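Local coordinates for protein vinylacetyl-CoA Delta-isomerase (Nitrosopumilus maritimus SCM1, PDB 6VJR) that probably acts as a flavin- and [4Fe-4S]-dependent 4-hydroxybutyryl-CoA dehydratase and vinylacetyl-CoA delta-isomerase, at residues N68-I73 / V102-M107; D79-N84 / S343-Q348; S109-T114 / S352-N357; L198-R203 / S279-R284. One frame throughout, in Å; residues are numbered along the deposited sequence. Where two conformers were deposited one is given.

Contact 1: residues N68-I73 / V102-M107; sequences NRFLHI and VGMDAM
Helix 101-121, whose first turn supplies the cluster ligand Cys101 and lines the FAD pocket with Val102, packs here against the short 3-10 turn that follows strand 66-68. An Asx turn opens that 3-10 segment: Asn68 OD1 accepts from Phe70 N at 2.9 Å, in the carbonyl plane and on a lone pair. The backbones come closest at Phe70 and Met104, CA to CA 5.1 Å, and Met104 fills the join. With CG anti to its backbone N (chi1 179°), its chain runs straight to SD and bends only at the methyl. Met104 CB lies 3.2 Å from Phe70 O. Met104 SD approaches Phe70 CD1 to 3.9 Å, a Met-aromatic contact in which the sulfur meets the ring obliquely, 4.9 Å from the centroid. One turn further along the helix, Met107 bends its CE to 3.7 Å from Leu71 CD2, the two side chains lying side by side, while Ile73 CD1 reaches Met107 O at 3.6 Å. Replacing Met104 by an alanine would remove the sulfur from the Phe70 ring and would probably slacken the seat of this turn on the helix. Gln137 bonds Leu71 O, and Leu55 O takes Arg69 NE. The meeting atoms are methyls, methylenes, a thioether, a ring and carbonyl oxygens, so the join is mainly dispersive, its polarisable sulfur set against the ring and the carbonyl of Arg69.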
loop_
_atom_site.group_PDB
_atom_site.type_symbol
_atom_site.label_atom_id
_atom_site.label_comp_id
_atom_site.label_asym_id
_atom_site.label_seq_id
_atom_site.Cartn_x
_atom_site.Cartn_y
_atom_site.Cartn_z
ATOM N N ASN A 68 -34.444 6.676 22.451
ATOM C CA ASN A 68 -33.093 6.919 21.978
ATOM C C ASN A 68 -32.772 5.887 20.889
ATOM O O ASN A 68 -33.039 4.710 21.050
ATOM C CB ASN A 68 -32.109 6.884 23.139
ATOM C CG ASN A 68 -30.747 7.377 22.732
ATOM O OD1 ASN A 68 -30.009 6.671 22.047
ATOM N ND2 ASN A 68 -30.400 8.582 23.150
ATOM N N ARG A 69 -32.151 6.344 19.791
ATOM C CA ARG A 69 -31.846 5.452 18.671
ATOM C C ARG A 69 -30.924 4.296 19.074
ATOM O O ARG A 69 -31.024 3.226 18.501
ATOM C CB ARG A 69 -31.330 6.206 17.440
ATOM C CG ARG A 69 -31.093 5.315 16.230
ATOM C CD ARG A 69 -30.802 6.143 15.022
ATOM N NE ARG A 69 -31.799 7.147 14.660
ATOM C CZ ARG A 69 -32.984 6.923 14.117
ATOM N NH1 ARG A 69 -33.729 7.959 13.786
ATOM N NH2 ARG A 69 -33.414 5.703 13.845
ATOM N N PHE A 70 -30.119 4.454 20.119
ATOM C CA PHE A 70 -29.315 3.343 20.612
ATOM C C PHE A 70 -30.142 2.206 21.204
ATOM O O PHE A 70 -29.638 1.092 21.335
ATOM C CB PHE A 70 -28.272 3.798 21.632
ATOM C CG PHE A 70 -27.118 4.547 21.010
ATOM C CD1 PHE A 70 -26.155 3.859 20.285
ATOM C CD2 PHE A 70 -27.000 5.915 21.115
ATOM C CE1 PHE A 70 -25.068 4.527 19.742
ATOM C CE2 PHE A 70 -25.923 6.584 20.563
ATOM C CZ PHE A 70 -24.945 5.890 19.903
ATOM N N LEU A 71 -31.427 2.446 21.505
ATOM C CA LEU A 71 -32.287 1.410 22.087
ATOM C C LEU A 71 -33.306 0.882 21.077
ATOM O O LEU A 71 -34.216 0.114 21.439
ATOM C CB LEU A 71 -33.007 2.023 23.292
ATOM C CG LEU A 71 -32.133 2.392 24.494
ATOM C CD1 LEU A 71 -32.891 3.265 25.498
ATOM C CD2 LEU A 71 -31.641 1.124 25.128
ATOM N N HIS A 72 -33.207 1.372 19.846
ATOM C CA HIS A 72 -34.184 1.071 18.813
ATOM C C HIS A 72 -33.823 -0.182 18.023
ATOM O O HIS A 72 -32.698 -0.335 17.569
ATOM C CB HIS A 72 -34.352 2.268 17.888
ATOM C CG HIS A 72 -35.337 2.056 16.805
ATOM N ND1 HIS A 72 -36.683 1.866 17.038
ATOM C CD2 HIS A 72 -35.220 2.198 15.482
ATOM C CE1 HIS A 72 -37.307 1.799 15.858
ATOM N NE2 HIS A 72 -36.439 2.044 14.902
ATOM N N ILE A 73 -34.825 -1.053 17.848
ATOM C CA ILE A 73 -34.713 -2.259 17.046
ATOM C C ILE A 73 -35.119 -1.854 15.615
ATOM O O ILE A 73 -36.234 -1.411 15.348
ATOM C CB ILE A 73 -35.575 -3.405 17.576
ATOM C CG1 ILE A 73 -35.289 -3.793 19.048
ATOM C CG2 ILE A 73 -35.484 -4.586 16.637
ATOM C CD1 ILE A 73 -33.914 -4.301 19.352
ATOM N N VAL A 102 -22.348 -0.826 21.126
ATOM C CA VAL A 102 -22.241 -2.268 21.352
ATOM C C VAL A 102 -23.583 -2.860 21.783
ATOM O O VAL A 102 -24.063 -3.894 21.267
ATOM C CB VAL A 102 -21.146 -2.590 22.387
ATOM C CG1 VAL A 102 -20.807 -4.056 22.325
ATOM C CG2 VAL A 102 -19.902 -1.766 22.177
ATOM N N GLY A 103 -24.230 -2.168 22.727
ATOM C CA GLY A 103 -25.525 -2.623 23.237
ATOM C C GLY A 103 -26.618 -2.568 22.170
ATOM O O GLY A 103 -27.498 -3.441 22.109
ATOM N N MET A 104 -26.577 -1.525 21.328
ATOM C CA MET A 104 -27.530 -1.402 20.231
ATOM C C MET A 104 -27.413 -2.573 19.259
ATOM O O MET A 104 -28.406 -3.227 18.950
ATOM C CB MET A 104 -27.297 -0.083 19.494
ATOM C CG MET A 104 -28.185 0.163 18.320
ATOM S SD MET A 104 -27.767 1.715 17.484
ATOM C CE MET A 104 -26.188 1.281 16.778
ATOM N N ASP A 105 -26.162 -2.940 18.910
ATOM C CA ASP A 105 -25.919 -4.049 17.995
ATOM C C ASP A 105 -26.277 -5.393 18.655
ATOM O O ASP A 105 -26.806 -6.303 18.002
ATOM C CB ASP A 105 -24.492 -3.898 17.488
ATOM C CG ASP A 105 -24.251 -2.660 16.610
ATOM O OD1 ASP A 105 -25.220 -2.182 15.945
ATOM O OD2 ASP A 105 -23.080 -2.204 16.513
ATOM N N ALA A 106 -25.959 -5.536 19.943
ATOM C CA ALA A 106 -26.339 -6.722 20.699
ATOM C C ALA A 106 -27.858 -6.907 20.684
ATOM O O ALA A 106 -28.327 -8.013 20.410
ATOM C CB ALA A 106 -25.822 -6.624 22.130
ATOM N N MET A 107 -28.608 -5.833 20.933
ATOM C CA MET A 107 -30.069 -5.937 21.030
ATOM C C MET A 107 -30.669 -6.304 19.674
ATOM O O MET A 107 -31.594 -7.109 19.576
ATOM C CB MET A 107 -30.694 -4.673 21.621
ATOM C CG MET A 107 -30.318 -4.604 23.095
ATOM S SD MET A 107 -31.436 -3.704 24.141
ATOM C CE MET A 107 -30.980 -2.140 23.418
#

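Contact 2: residues D79-N84 / S343-Q348; sequences DLVLQN and SSHQGQ
The last turn of helix 320-345 meets helix 77-94 most closely at Leu80 and Ser344, CA to CA 5.1 Å, just before the chain leaves helical geometry at Gln346. Ser344 points at its partner helix, its CB 3.7 Å from Leu80 CB, and its OG donates to Asn84 OD1 at 2.7 Å. The hydroxyl sits about 45° out of the Asn84 carbonyl plane. Arg291 also bonds Ser344 OG, and Gln87 OE1 takes the Asn84 amide N-H, so this buried polar cluster is shared by three helices. An alanine at Asn84 would remove the acceptor of the Ser344 hydroxyl and would probably leave it to the weaker bond with Gly340 O, loosening the link between the two helices. The contact ties a helix of the N-terminal 4-hydroxyphenylacetate 3-hydroxylase family region to one of the C-terminal region, of the acyl-CoA dehydrogenase clan. Val81 makes a CH-pi contact: CG2 stands over the centre of the His345 ring, 3.5 Å from its centroid and 4° off the normal. That ring also stacks on His345 and hydrogen-bonds Gln346 of the second subunit. Beyond the helix end, Leu80 CD1 packs 4.1 Å from Gly347 CA, where a CB would collide with it.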
loop_
_atom_site.group_PDB
_atom_site.type_symbol
_atom_site.label_atom_id
_atom_site.label_comp_id
_atom_site.label_asym_id
_atom_site.label_seq_id
_atom_site.Cartn_x
_atom_site.Cartn_y
_atom_site.Cartn_z
ATOM N N ASP A 79 -33.571 2.808 8.958
ATOM C CA ASP A 79 -33.202 2.784 10.367
ATOM C C ASP A 79 -31.723 2.417 10.543
ATOM O O ASP A 79 -31.071 2.964 11.429
ATOM C CB ASP A 79 -34.119 1.900 11.186
ATOM C CG ASP A 79 -35.486 2.490 11.535
ATOM O OD1 ASP A 79 -35.701 3.680 11.190
ATOM O OD2 ASP A 79 -36.363 1.739 12.081
ATOM N N LEU A 80 -31.214 1.456 9.765
ATOM C CA LEU A 80 -29.800 1.096 9.802
ATOM C C LEU A 80 -28.912 2.250 9.360
ATOM O O LEU A 80 -27.872 2.536 9.959
ATOM C CB LEU A 80 -29.603 -0.132 8.948
ATOM C CG LEU A 80 -30.301 -1.410 9.383
ATOM C CD1 LEU A 80 -30.118 -2.501 8.335
ATOM C CD2 LEU A 80 -29.835 -1.852 10.754
ATOM N N VAL A 81 -29.301 2.884 8.274
ATOM C CA VAL A 81 -28.596 4.053 7.794
ATOM C C VAL A 81 -28.556 5.173 8.831
ATOM O O VAL A 81 -27.517 5.796 9.048
ATOM C CB VAL A 81 -29.148 4.553 6.464
ATOM C CG1 VAL A 81 -28.475 5.853 6.061
ATOM C CG2 VAL A 81 -28.979 3.510 5.393
ATOM N N LEU A 82 -29.661 5.425 9.507
ATOM C CA LEU A 82 -29.700 6.445 10.543
ATOM C C LEU A 82 -28.791 6.138 11.731
ATOM O O LEU A 82 -28.235 7.059 12.348
ATOM C CB LEU A 82 -31.146 6.627 10.958
ATOM C CG LEU A 82 -31.955 7.480 9.983
ATOM C CD1 LEU A 82 -33.422 7.302 10.278
ATOM C CD2 LEU A 82 -31.648 8.969 10.091
ATOM N N GLN A 83 -28.602 4.848 12.044
ATOM C CA GLN A 83 -27.622 4.470 13.069
ATOM C C GLN A 83 -26.248 5.010 12.642
ATOM O O GLN A 83 -25.548 5.630 13.459
ATOM C CB GLN A 83 -27.435 2.953 13.242
ATOM C CG GLN A 83 -28.653 2.219 13.788
ATOM C CD GLN A 83 -28.477 0.719 13.794
ATOM O OE1 GLN A 83 -27.680 0.166 13.029
ATOM N NE2 GLN A 83 -29.186 0.050 14.672
ATOM N N ASN A 84 -25.883 4.790 11.373
ATOM C CA ASN A 84 -24.580 5.239 10.848
ATOM C C ASN A 84 -24.444 6.762 10.829
ATOM O O ASN A 84 -23.426 7.308 11.207
ATOM C CB ASN A 84 -24.320 4.671 9.462
ATOM C CG ASN A 84 -24.038 3.194 9.359
ATOM O OD1 ASN A 84 -24.212 2.630 8.275
ATOM N ND2 ASN A 84 -23.543 2.560 10.415
ATOM N N SER A 343 -23.624 -1.091 3.382
ATOM C CA SER A 343 -24.071 -2.252 4.132
ATOM C C SER A 343 -25.468 -1.998 4.686
ATOM O O SER A 343 -26.366 -2.839 4.585
ATOM C CB SER A 343 -23.092 -2.616 5.220
ATOM O OG SER A 343 -23.536 -3.764 5.950
ATOM N N SER A 344 -25.638 -0.835 5.312
ATOM C CA SER A 344 -26.909 -0.486 5.937
ATOM C C SER A 344 -27.997 -0.317 4.889
ATOM O O SER A 344 -29.120 -0.831 5.066
ATOM C CB SER A 344 -26.707 0.727 6.756
ATOM O OG SER A 344 -25.879 0.554 7.884
ATOM N N HIS A 345 -27.707 0.407 3.808
ATOM C CA HIS A 345 -28.660 0.617 2.719
ATOM C C HIS A 345 -29.148 -0.687 2.105
ATOM O O HIS A 345 -30.290 -0.732 1.667
ATOM C CB HIS A 345 -28.082 1.505 1.603
ATOM C CG HIS A 345 -28.251 2.977 1.812
ATOM N ND1 HIS A 345 -29.490 3.577 1.777
ATOM C CD2 HIS A 345 -27.371 3.948 2.042
ATOM C CE1 HIS A 345 -29.336 4.896 1.926
ATOM N NE2 HIS A 345 -28.045 5.137 2.072
ATOM N N GLN A 346 -28.273 -1.716 2.091
ATOM C CA GLN A 346 -28.543 -3.027 1.498
ATOM C C GLN A 346 -29.160 -3.999 2.516
ATOM O O GLN A 346 -29.250 -5.202 2.233
ATOM C CB GLN A 346 -27.247 -3.545 0.872
ATOM C CG GLN A 346 -26.899 -2.769 -0.387
ATOM C CD GLN A 346 -27.883 -2.938 -1.527
ATOM O OE1 GLN A 346 -28.493 -1.983 -2.029
ATOM N NE2 GLN A 346 -28.004 -4.180 -1.990
ATOM N N GLY A 347 -29.641 -3.496 3.657
ATOM C CA GLY A 347 -30.210 -4.342 4.708
ATOM C C GLY A 347 -31.512 -5.048 4.312
ATOM O O GLY A 347 -32.220 -4.626 3.407
ATOM N N GLN A 348 -31.791 -6.173 4.979
ATOM C CA GLN A 348 -32.899 -7.058 4.638
ATOM C C GLN A 348 -33.669 -7.425 5.914
ATOM O O GLN A 348 -33.086 -7.527 7.006
ATOM C CB GLN A 348 -32.379 -8.358 3.990
ATOM C CG GLN A 348 -31.448 -8.186 2.788
ATOM C CD GLN A 348 -32.109 -7.581 1.564
ATOM O OE1 GLN A 348 -33.267 -7.865 1.200
ATOM N NE2 GLN A 348 -31.358 -6.707 0.913
#

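Contact 3: residues S109-T114 / S352-N357; sequences SLHSTT and SGVYLN
Ser352 meets the His111 imidazole at its edge. The ring, its CG anti to the backbone N (chi1 -173°), reaches out from helix 101-121, and Ser352 OG comes to it near the ring plane. His111 ND1 and Ser352 OG are hydrogen-bonded at 2.8 Å, somewhat bent at 141°. On the serine, OG takes the crowded position between backbone N and carbonyl carbon, which places it beside the helix backbone, 3.3 Å from Ser112 CA. Ser352 O lies 3.3 Å from His111 CE1. Val354 approaches the ring obliquely, its CB 3.8 Å from His111 ND1, and its CG1 packs 3.7 Å from Ser112 CB. The backbones are joined through one water, which donates to Ser112 O at 3.0 Å and accepts from Ser352 N at 3.1 Å, so the serine is gripped at both its hydroxyl and its amide. The imidazole is further braced by an edge-to-face contact with His126, while Ser112 OG turns to Arg284 of helix 278-292. Between the two touching residues Gly353 adopts a positive phi of 111°, a conformation that suits glycine and lets the chain swing from Ser352 to Val354. Residues 352-354 belong to the turn linking the short antiparallel strands 348-349 and 355-356, so the arrangement is a beta hairpin whose connecting loop is docked on the side of a long helix.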
loop_
_atom_site.group_PDB
_atom_site.type_symbol
_atom_site.label_atom_id
_atom_site.label_comp_id
_atom_site.label_asym_id
_atom_site.label_seq_id
_atom_site.Cartn_x
_atom_site.Cartn_y
_atom_site.Cartn_z
ATOM N N SER A 109 -29.205 -7.893 17.201
ATOM C CA SER A 109 -28.871 -9.273 16.892
ATOM C C SER A 109 -29.684 -10.272 17.723
ATOM O O SER A 109 -30.115 -11.332 17.233
ATOM C CB SER A 109 -27.358 -9.473 17.004
ATOM O OG SER A 109 -26.846 -9.302 18.320
ATOM N N LEU A 110 -29.899 -9.952 18.999
ATOM C CA LEU A 110 -30.720 -10.812 19.852
ATOM C C LEU A 110 -32.168 -10.855 19.410
ATOM O O LEU A 110 -32.807 -11.887 19.577
ATOM C CB LEU A 110 -30.621 -10.380 21.294
ATOM C CG LEU A 110 -29.342 -10.793 21.993
ATOM C CD1 LEU A 110 -29.176 -9.989 23.266
ATOM C CD2 LEU A 110 -29.314 -12.302 22.266
ATOM N N HIS A 111 -32.672 -9.766 18.830
ATOM C CA HIS A 111 -34.076 -9.746 18.460
ATOM C C HIS A 111 -34.370 -10.863 17.451
ATOM O O HIS A 111 -35.295 -11.659 17.636
ATOM C CB HIS A 111 -34.435 -8.372 17.898
ATOM C CG HIS A 111 -35.876 -8.173 17.646
ATOM N ND1 HIS A 111 -36.487 -8.674 16.520
ATOM C CD2 HIS A 111 -36.843 -7.541 18.362
ATOM C CE1 HIS A 111 -37.784 -8.311 16.548
ATOM N NE2 HIS A 111 -38.025 -7.630 17.655
ATOM N N SER A 112 -33.532 -10.980 16.414
ATOM C CA SER A 112 -33.731 -12.013 15.404
ATOM C C SER A 112 -33.322 -13.399 15.910
ATOM O O SER A 112 -33.974 -14.382 15.595
ATOM C CB SER A 112 -33.032 -11.685 14.105
ATOM O OG SER A 112 -31.621 -11.683 14.235
ATOM N N THR A 113 -32.234 -13.489 16.677
ATOM C CA THR A 113 -31.711 -14.782 17.091
ATOM C C THR A 113 -32.691 -15.455 18.061
ATOM O O THR A 113 -32.988 -16.639 17.925
ATOM C CB THR A 113 -30.326 -14.633 17.704
ATOM O OG1 THR A 113 -29.450 -14.011 16.767
ATOM C CG2 THR A 113 -29.789 -16.007 18.062
ATOM N N THR A 114 -33.199 -14.729 19.069
ATOM C CA THR A 114 -34.130 -15.314 20.046
ATOM C C THR A 114 -35.373 -15.867 19.348
ATOM O O THR A 114 -35.896 -16.912 19.743
ATOM C CB THR A 114 -34.520 -14.313 21.127
ATOM O OG1 THR A 114 -35.016 -13.124 20.522
ATOM C CG2 THR A 114 -33.382 -14.046 22.096
ATOM N N SER A 352 -37.961 -12.162 12.503
ATOM C CA SER A 352 -38.543 -11.463 13.651
ATOM C C SER A 352 -39.091 -10.066 13.335
ATOM O O SER A 352 -39.771 -9.476 14.176
ATOM C CB SER A 352 -37.509 -11.344 14.742
ATOM O OG SER A 352 -36.464 -10.465 14.367
ATOM N N GLY A 353 -38.709 -9.504 12.175
ATOM C CA GLY A 353 -39.109 -8.172 11.766
ATOM C C GLY A 353 -37.970 -7.160 11.758
ATOM O O GLY A 353 -38.090 -6.119 11.101
ATOM N N VAL A 354 -36.904 -7.434 12.524
ATOM C CA VAL A 354 -35.743 -6.555 12.534
ATOM C C VAL A 354 -35.038 -6.630 11.174
ATOM O O VAL A 354 -35.020 -7.668 10.536
ATOM C CB VAL A 354 -34.763 -6.867 13.691
ATOM C CG1 VAL A 354 -34.110 -8.234 13.545
ATOM C CG2 VAL A 354 -33.701 -5.807 13.874
ATOM N N TYR A 355 -34.440 -5.519 10.747
ATOM C CA TYR A 355 -33.580 -5.459 9.570
ATOM C C TYR A 355 -32.127 -5.734 9.973
ATOM O O TYR A 355 -31.648 -5.238 11.006
ATOM C CB TYR A 355 -33.707 -4.120 8.836
ATOM C CG TYR A 355 -34.873 -4.107 7.868
ATOM C CD1 TYR A 355 -36.181 -4.276 8.311
ATOM C CD2 TYR A 355 -34.666 -3.980 6.499
ATOM C CE1 TYR A 355 -37.230 -4.345 7.411
ATOM C CE2 TYR A 355 -35.703 -4.047 5.597
ATOM C CZ TYR A 355 -36.991 -4.231 6.058
ATOM O OH TYR A 355 -38.047 -4.292 5.201
ATOM N N LEU A 356 -31.459 -6.552 9.164
ATOM C CA LEU A 356 -30.028 -6.842 9.280
ATOM C C LEU A 356 -29.305 -6.255 8.077
ATOM O O LEU A 356 -29.703 -6.452 6.934
ATOM C CB LEU A 356 -29.881 -8.365 9.348
ATOM C CG LEU A 356 -28.450 -8.900 9.467
ATOM C CD1 LEU A 356 -27.869 -8.545 10.826
ATOM C CD2 LEU A 356 -28.398 -10.372 9.258
ATOM N N ASN A 357 -28.208 -5.542 8.324
ATOM C CA ASN A 357 -27.398 -4.987 7.267
ATOM C C ASN A 357 -26.685 -6.104 6.494
ATOM O O ASN A 357 -26.612 -7.258 6.911
ATOM C CB ASN A 357 -26.374 -4.018 7.854
ATOM C CG ASN A 357 -25.514 -4.715 8.871
ATOM O OD1 ASN A 357 -25.972 -5.152 9.930
ATOM N ND2 ASN A 357 -24.246 -4.844 8.551
HETATM O O HOH W 1 -35.425 -13.838 13.077
#

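Contact 4: residues L198-R203 / S279-R284; sequences LMPTIR and SMLVER
Apolar packing between side chains is concentrated on Leu281, which projects from helix 278-292 with CG anti to its backbone N. Its CD2 lies 3.9 Å from Met199 CB and 4.1 Å from Pro200 CD, and it crosses both residues at about a right angle. A second kind of contact sets a methyl against main chain: Val282 CG2 presses on the backbone of the loop, 3.4 Å from Pro200 O, 3.7 Å from Thr201 C and 3.8 Å from Ile202 N. This packing buries Pro200 O and Ile202 N, neither of which has a hydrogen-bonding partner in the model. The loop continues strand 195-198 of a four-stranded mixed sheet, and the contact therefore seats the loop leaving this inner strand on the helix that further along carries the iron ligand His289. Thr201, its CB directed away from the helix, touches Met147 of the FAD site. Toward the surface the contact thins to aliphatic carbons: Arg203 CG, on an extended side chain, meets Ser279 CB at 4.2 Å, although the backbones draw together to a CA-to-CA distance of 4.5 Å. The charged residues of the helix turn to other partners, Arg284 forming a salt bridge with Glu116 and Glu283 one with Arg460.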
loop_
_atom_site.group_PDB
_atom_site.type_symbol
_atom_site.label_atom_id
_atom_site.label_comp_id
_atom_site.label_asym_id
_atom_site.label_seq_id
_atom_site.Cartn_x
_atom_site.Cartn_y
_atom_site.Cartn_z
ATOM N N LEU A 198 -24.700 -10.493 28.633
ATOM C CA LEU A 198 -23.662 -11.488 28.435
ATOM C C LEU A 198 -24.051 -12.347 27.232
ATOM O O LEU A 198 -25.191 -12.801 27.158
ATOM C CB LEU A 198 -23.569 -12.385 29.675
ATOM C CG LEU A 198 -23.319 -11.676 31.004
ATOM C CD1 LEU A 198 -23.394 -12.660 32.136
ATOM C CD2 LEU A 198 -21.999 -10.913 30.977
ATOM N N MET A 199 -23.069 -12.663 26.374
ATOM C CA MET A 199 -23.329 -13.442 25.166
ATOM C C MET A 199 -22.118 -14.307 24.856
ATOM O O MET A 199 -21.008 -13.868 25.073
ATOM C CB MET A 199 -23.555 -12.539 23.939
ATOM C CG MET A 199 -24.734 -11.579 24.024
ATOM S SD MET A 199 -24.798 -10.367 22.677
ATOM C CE MET A 199 -23.518 -9.230 23.248
ATOM N N PRO A 200 -22.310 -15.524 24.325
ATOM C CA PRO A 200 -21.186 -16.371 23.921
ATOM C C PRO A 200 -20.420 -15.731 22.771
ATOM O O PRO A 200 -20.985 -14.988 21.968
ATOM C CB PRO A 200 -21.817 -17.699 23.565
ATOM C CG PRO A 200 -23.262 -17.339 23.312
ATOM C CD PRO A 200 -23.621 -16.123 24.058
ATOM N N THR A 201 -19.125 -16.021 22.707
ATOM C CA THR A 201 -18.249 -15.344 21.755
ATOM C C THR A 201 -17.786 -16.189 20.562
ATOM O O THR A 201 -17.059 -15.660 19.702
ATOM C CB THR A 201 -17.025 -14.799 22.483
ATOM O OG1 THR A 201 -16.411 -13.841 21.609
ATOM C CG2 THR A 201 -16.013 -15.879 22.784
ATOM N N ILE A 202 -18.150 -17.468 20.504
ATOM C CA ILE A 202 -17.582 -18.423 19.557
ATOM C C ILE A 202 -18.671 -19.436 19.235
ATOM O O ILE A 202 -19.594 -19.616 20.024
ATOM C CB ILE A 202 -16.351 -19.074 20.213
ATOM C CG1 ILE A 202 -15.585 -19.955 19.311
ATOM C CG2 ILE A 202 -16.725 -19.826 21.491
ATOM C CD1 ILE A 202 -14.202 -20.277 19.857
ATOM N N ARG A 203 -18.565 -20.062 18.057
ATOM C CA ARG A 203 -19.334 -21.252 17.750
ATOM C C ARG A 203 -19.151 -22.241 18.900
ATOM O O ARG A 203 -18.035 -22.454 19.399
ATOM C CB ARG A 203 -18.811 -21.870 16.452
ATOM C CG ARG A 203 -19.581 -23.073 15.929
ATOM C CD ARG A 203 -18.978 -23.537 14.603
ATOM N NE ARG A 203 -19.566 -24.837 14.264
ATOM C CZ ARG A 203 -19.182 -26.028 14.749
ATOM N NH1 ARG A 203 -19.991 -27.059 14.611
ATOM N NH2 ARG A 203 -18.044 -26.182 15.422
ATOM N N SER A 279 -23.381 -19.532 17.083
ATOM C CA SER A 279 -22.745 -19.011 15.880
ATOM C C SER A 279 -23.666 -17.993 15.202
ATOM O O SER A 279 -23.201 -16.967 14.731
ATOM C CB SER A 279 -22.337 -20.126 14.948
ATOM O OG SER A 279 -23.482 -20.865 14.556
ATOM N N MET A 280 -24.985 -18.227 15.224
ATOM C CA MET A 280 -25.927 -17.261 14.646
ATOM C C MET A 280 -25.840 -15.898 15.357
ATOM O O MET A 280 -25.773 -14.826 14.725
ATOM C CB MET A 280 -27.359 -17.785 14.726
ATOM C CG MET A 280 -28.376 -16.832 14.188
ATOM S SD MET A 280 -30.090 -17.391 14.324
ATOM C CE MET A 280 -30.123 -18.766 13.163
ATOM N N LEU A 281 -25.796 -15.943 16.695
ATOM C CA LEU A 281 -25.764 -14.716 17.470
ATOM C C LEU A 281 -24.458 -13.984 17.178
ATOM O O LEU A 281 -24.455 -12.774 17.009
ATOM C CB LEU A 281 -25.916 -14.986 18.958
ATOM C CG LEU A 281 -25.847 -13.745 19.843
ATOM C CD1 LEU A 281 -26.953 -12.768 19.462
ATOM C CD2 LEU A 281 -25.951 -14.203 21.294
ATOM N N VAL A 282 -23.333 -14.692 17.211
ATOM C CA VAL A 282 -22.052 -14.020 16.939
ATOM C C VAL A 282 -22.012 -13.405 15.535
ATOM O O VAL A 282 -21.548 -12.283 15.334
ATOM C CB VAL A 282 -20.905 -15.005 17.140
ATOM C CG1 VAL A 282 -19.567 -14.436 16.730
ATOM C CG2 VAL A 282 -20.820 -15.525 18.570
ATOM N N GLU A 283 -22.474 -14.183 14.548
ATOM C CA GLU A 283 -22.536 -13.731 13.165
ATOM C C GLU A 283 -23.345 -12.451 13.038
ATOM O O GLU A 283 -22.929 -11.508 12.383
ATOM C CB GLU A 283 -23.116 -14.806 12.258
ATOM C CG GLU A 283 -23.150 -14.425 10.787
ATOM C CD GLU A 283 -23.447 -15.607 9.859
ATOM O OE1 GLU A 283 -22.891 -15.698 8.752
ATOM O OE2 GLU A 283 -24.194 -16.501 10.259
ATOM N N ARG A 284 -24.541 -12.442 13.627
ATOM C CA ARG A 284 -25.374 -11.275 13.485
ATOM C C ARG A 284 -24.912 -10.068 14.284
ATOM O O ARG A 284 -24.984 -8.948 13.780
ATOM C CB ARG A 284 -26.817 -11.668 13.758
ATOM C CG ARG A 284 -27.342 -12.701 12.779
ATOM C CD ARG A 284 -28.804 -12.934 12.937
ATOM N NE ARG A 284 -29.187 -13.992 12.009
ATOM C CZ ARG A 284 -30.347 -14.579 11.982
ATOM N NH1 ARG A 284 -31.293 -14.160 12.781
ATOM N NH2 ARG A 284 -30.560 -15.563 11.133
#

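Helix 101-121 is shared by contacts 1 and 3, whose centres lie 11 Å apart; the two touch where Ile73 packs on Val354 and His111. Contact 2, 13 Å from each of these, uses the preceding helix 77-94 and joins contact 1 through His72 and Asp79; the pairing of Gln348 with Leu356 links it to contact 3. Contact 4 adjoins contact 3 through Ser112 and Arg284, but its centre is 21 Å from that of contact 2. Along the chain contacts 1 and 2 alternate, as do 2 and 3, while contact 4 nests inside the loops closed by 2 and 3. Contacts 2 to 4 each join N- and C-terminal family regions, consistent with their interlocking near cluster and flavin.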